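Local coordinates for phosphate-binding protein PstS (Borrelia burgdorferi, PDB 4N13) that binds inorganic phosphate with micromolar affinity as the solute-binding lipoprotein of the PstSACB ABC transporter, which imports phosphate, at residues 13-26 / 58-70. Sequence-based numbering, arbitrary orientation.
Sequences IVSIGGSTTVSPIL and NKIYKIAISSRDL. With SO4 (sulfate ion), chain D.
The Tyr61 ring lies flat on the backbone of Gly17. Gly17 CA sits over the centre of one face, 3.6 Å from the ring centroid, in a CH-pi contact. Ile60 CG2 is centred over the opposite face. Ser15 OG meets the ring edge in plane, 3.5 Å from Tyr61 CD1. One water bonds to both Ser15 OG and the carbonyl of Ile60. With no side chain at Gly17, the ring packs directly on its CA.

Strands 13-18 and 63-66 run parallel. Gly17 N donates to Ile63 O, Ile65 N to Gly17 O, and Ser19 N to Ile65 O. Before strand 63-66, Lys62 N bonds to Ser15 O at 2.8 Å. The Lys62 side chain is extended and runs alongside strand 13-18 toward its N-terminal end. Its NZ meets Ile13 O nearly end-on, at a C=O...N angle of 170°, and also forms a salt bridge with Asp236.

On the sheet face carrying Ile16, Ile63 and Ile65, the contact is apolar. Ile16 and Ile63 lie side by side with their CD1 atoms 3.9 Å apart, under helix 237-246. Ile65 reaches Ile16 CG2 through CG1 and Val22 CG2 through CG2.

Past the strands, Ser19 OG, anti to its own N (chi1 177°), donates to sulfate O4 at 2.7 Å. It also accepts from Thr21 N, in an ST turn, and from Thr21 OG1. Thr20 N donates to O1. Ser67 OG, in one of two conformers, also approaches O4, but this bond is less certain. Ser49 OG adds another bond to the anion. The sulfate, probably from the crystallisation liquor, thus sits at the Ser19, Thr20 and Ser49 part of the phosphate site inferred from related proteins, at strand C-terminal ends and near helix starts, as in periplasmic-binding-protein folds.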
# COMPACT_ATOMS: atom_id res chain seq x y z
N ILE A 13 -27.37 -0.13 13.11
CA ILE A 13 -26.10 0.54 13.36
C ILE A 13 -24.95 -0.37 12.95
O ILE A 13 -24.89 -1.53 13.34
CB ILE A 13 -25.97 0.92 14.85
CG1 ILE A 13 -27.08 1.92 15.22
CG2 ILE A 13 -24.60 1.51 15.13
CD1 ILE A 13 -27.13 2.30 16.67
N VAL A 14 -24.04 0.17 12.15
CA VAL A 14 -22.85 -0.54 11.74
C VAL A 14 -21.64 0.31 12.09
O VAL A 14 -21.31 1.29 11.39
CB VAL A 14 -22.88 -0.86 10.23
CG1 VAL A 14 -21.56 -1.52 9.78
CG2 VAL A 14 -24.08 -1.73 9.90
N SER A 15 -20.98 -0.05 13.18
CA SER A 15 -19.79 0.65 13.64
C SER A 15 -18.55 -0.01 13.01
O SER A 15 -18.36 -1.22 13.16
CB SER A 15 -19.71 0.63 15.17
OG SER A 15 -18.66 1.46 15.61
N ILE A 16 -17.74 0.79 12.32
CA ILE A 16 -16.56 0.30 11.62
C ILE A 16 -15.32 0.97 12.22
O ILE A 16 -15.36 2.13 12.61
CB ILE A 16 -16.67 0.63 10.13
CG1 ILE A 16 -18.03 0.18 9.58
CG2 ILE A 16 -15.51 0.03 9.34
CD1 ILE A 16 -18.21 0.42 8.10
N GLY A 17 -14.23 0.22 12.30
CA GLY A 17 -12.97 0.77 12.77
C GLY A 17 -11.83 0.27 11.91
O GLY A 17 -12.00 -0.67 11.14
N GLY A 18 -10.67 0.89 12.01
CA GLY A 18 -9.51 0.39 11.31
C GLY A 18 -8.50 1.43 10.89
O GLY A 18 -8.31 2.46 11.55
N SER A 19 -7.85 1.13 9.77
CA SER A 19 -6.73 1.90 9.26
C SER A 19 -7.03 3.39 9.14
O SER A 19 -8.06 3.79 8.64
CB SER A 19 -6.41 1.35 7.87
OG SER A 19 -5.38 2.11 7.27
N THR A 20 -6.06 4.22 9.51
CA THR A 20 -6.20 5.66 9.34
C THR A 20 -6.11 6.07 7.87
O THR A 20 -6.68 7.08 7.45
CB THR A 20 -5.15 6.39 10.18
OG1 THR A 20 -3.83 5.98 9.78
CG2 THR A 20 -5.34 6.04 11.64
N THR A 21 -5.43 5.27 7.07
CA THR A 21 -5.10 5.67 5.71
C THR A 21 -6.34 5.80 4.82
O THR A 21 -6.27 6.42 3.79
CB THR A 21 -4.11 4.66 5.08
OG1 THR A 21 -4.76 3.41 4.83
CG2 THR A 21 -2.88 4.45 5.98
N VAL A 22 -7.46 5.23 5.23
CA VAL A 22 -8.65 5.21 4.38
C VAL A 22 -9.82 5.99 4.95
O VAL A 22 -10.93 5.93 4.41
CB VAL A 22 -9.12 3.78 4.09
CG1 VAL A 22 -8.07 3.05 3.27
CG2 VAL A 22 -9.41 3.04 5.39
N SER A 23 -9.59 6.77 5.99
CA SER A 23 -10.68 7.54 6.59
C SER A 23 -11.55 8.32 5.59
O SER A 23 -12.76 8.21 5.64
CB SER A 23 -10.16 8.46 7.68
OG SER A 23 -9.66 7.71 8.76
N PRO A 24 -10.96 9.15 4.71
CA PRO A 24 -11.89 9.92 3.86
C PRO A 24 -12.61 9.06 2.81
O PRO A 24 -13.67 9.46 2.36
CB PRO A 24 -10.99 10.99 3.24
CG PRO A 24 -9.61 10.45 3.33
CD PRO A 24 -9.57 9.60 4.57
N ILE A 25 -12.06 7.91 2.46
CA ILE A 25 -12.77 6.96 1.60
C ILE A 25 -13.96 6.39 2.34
O ILE A 25 -15.08 6.39 1.83
CB ILE A 25 -11.85 5.83 1.15
CG1 ILE A 25 -10.80 6.42 0.19
CG2 ILE A 25 -12.63 4.71 0.47
CD1 ILE A 25 -9.64 5.52 -0.13
N LEU A 26 -13.73 5.87 3.55
CA LEU A 26 -14.85 5.32 4.31
C LEU A 26 -15.90 6.39 4.59
O LEU A 26 -17.09 6.14 4.50
CB LEU A 26 -14.36 4.67 5.61
CG LEU A 26 -14.10 3.16 5.53
CD1 LEU A 26 -15.41 2.38 5.46
CD2 LEU A 26 -13.17 2.80 4.37
N ASN A 58 -13.89 -7.82 19.95
CA ASN A 58 -14.49 -7.43 21.21
C ASN A 58 -15.87 -6.78 21.03
O ASN A 58 -16.42 -6.20 21.96
CB ASN A 58 -13.53 -6.54 22.02
CG ASN A 58 -12.41 -7.34 22.60
OD1 ASN A 58 -12.56 -7.95 23.65
ND2 ASN A 58 -11.28 -7.38 21.91
N LYS A 59 -16.45 -6.89 19.83
CA LYS A 59 -17.83 -6.46 19.57
C LYS A 59 -18.01 -4.96 19.68
O LYS A 59 -19.13 -4.48 19.82
CB LYS A 59 -18.83 -7.16 20.50
CG LYS A 59 -18.64 -8.63 20.59
CD LYS A 59 -18.69 -9.28 19.23
CE LYS A 59 -18.73 -10.80 19.35
NZ LYS A 59 -18.90 -11.47 18.04
N ILE A 60 -16.92 -4.21 19.58
CA ILE A 60 -17.00 -2.77 19.47
C ILE A 60 -17.31 -2.33 18.03
O ILE A 60 -18.03 -1.36 17.82
CB ILE A 60 -15.69 -2.13 19.97
CG1 ILE A 60 -15.42 -2.59 21.41
CG2 ILE A 60 -15.72 -0.61 19.87
CD1 ILE A 60 -16.55 -2.35 22.35
N TYR A 61 -16.77 -3.06 17.06
CA TYR A 61 -17.03 -2.82 15.65
C TYR A 61 -17.67 -4.07 15.05
O TYR A 61 -17.37 -5.19 15.49
CB TYR A 61 -15.73 -2.54 14.90
CG TYR A 61 -14.97 -1.36 15.47
CD1 TYR A 61 -15.59 -0.14 15.65
CD2 TYR A 61 -13.65 -1.47 15.84
CE1 TYR A 61 -14.91 0.94 16.17
CE2 TYR A 61 -12.95 -0.39 16.38
CZ TYR A 61 -13.61 0.82 16.55
OH TYR A 61 -12.96 1.92 17.08
N LYS A 62 -18.51 -3.89 14.02
CA LYS A 62 -19.02 -5.00 13.21
C LYS A 62 -18.16 -5.26 11.97
O LYS A 62 -18.26 -6.32 11.36
CB LYS A 62 -20.46 -4.74 12.79
CG LYS A 62 -21.45 -4.88 13.92
CD LYS A 62 -22.86 -4.68 13.41
CE LYS A 62 -23.87 -4.65 14.54
NZ LYS A 62 -25.20 -4.22 14.04
N ILE A 63 -17.35 -4.28 11.58
CA ILE A 63 -16.45 -4.41 10.44
C ILE A 63 -15.15 -3.75 10.86
O ILE A 63 -15.17 -2.68 11.46
CB ILE A 63 -16.97 -3.68 9.17
CG1 ILE A 63 -18.36 -4.20 8.77
CG2 ILE A 63 -15.97 -3.79 8.03
CD1 ILE A 63 -19.03 -3.39 7.67
N ALA A 64 -14.02 -4.35 10.49
CA ALA A 64 -12.71 -3.70 10.60
C ALA A 64 -12.13 -3.52 9.21
O ALA A 64 -12.31 -4.36 8.34
CB ALA A 64 -11.76 -4.52 11.46
N ILE A 65 -11.42 -2.41 9.02
CA ILE A 65 -10.73 -2.16 7.77
C ILE A 65 -9.23 -2.22 8.05
O ILE A 65 -8.74 -1.48 8.91
CB ILE A 65 -11.07 -0.79 7.18
CG1 ILE A 65 -12.58 -0.64 7.03
CG2 ILE A 65 -10.34 -0.62 5.86
CD1 ILE A 65 -13.20 -1.61 6.04
N SER A 66 -8.51 -3.10 7.35
CA SER A 66 -7.09 -3.31 7.63
C SER A 66 -6.24 -3.11 6.39
O SER A 66 -6.64 -3.45 5.28
CB SER A 66 -6.87 -4.72 8.16
OG SER A 66 -5.50 -4.94 8.45
N SER A 67 -5.07 -2.52 6.59
CA SER A 67 -4.05 -2.39 5.56
C SER A 67 -2.97 -3.46 5.67
O SER A 67 -1.98 -3.41 4.96
CB SER A 67 -3.41 -1.00 5.62
OG SER A 67 -2.87 -0.77 6.90
N ARG A 68 -3.15 -4.40 6.59
CA ARG A 68 -2.20 -5.49 6.76
C ARG A 68 -2.90 -6.83 6.74
O ARG A 68 -4.09 -6.93 7.07
CB ARG A 68 -1.45 -5.36 8.09
CG ARG A 68 -2.30 -5.59 9.33
CD ARG A 68 -1.51 -6.30 10.41
NE ARG A 68 -2.20 -6.36 11.69
CZ ARG A 68 -3.10 -7.28 12.04
NH1 ARG A 68 -3.44 -8.24 11.20
NH2 ARG A 68 -3.66 -7.25 13.23
N ASP A 69 -2.16 -7.85 6.35
CA ASP A 69 -2.71 -9.19 6.25
C ASP A 69 -3.02 -9.78 7.62
O ASP A 69 -2.32 -9.58 8.60
CB ASP A 69 -1.77 -10.12 5.48
CG ASP A 69 -1.93 -9.99 3.97
OD1 ASP A 69 -1.86 -8.85 3.46
OD2 ASP A 69 -2.12 -11.03 3.30
N LEU A 70 -4.11 -10.51 7.65
CA LEU A 70 -4.58 -11.21 8.84
C LEU A 70 -3.58 -12.27 9.25
O LEU A 70 -2.87 -12.87 8.43
CB LEU A 70 -5.93 -11.88 8.57
CG LEU A 70 -7.11 -10.95 8.27
CD1 LEU A 70 -8.36 -11.77 8.00
CD2 LEU A 70 -7.38 -9.96 9.39
S SO4 D . -2.71 1.49 9.76
O1 SO4 D . -3.55 2.53 10.31
O2 SO4 D . -1.32 1.98 9.85
O3 SO4 D . -2.86 0.18 10.40
O4 SO4 D . -3.02 1.26 8.37
O HOH W 1 -18.47 1.29 18.35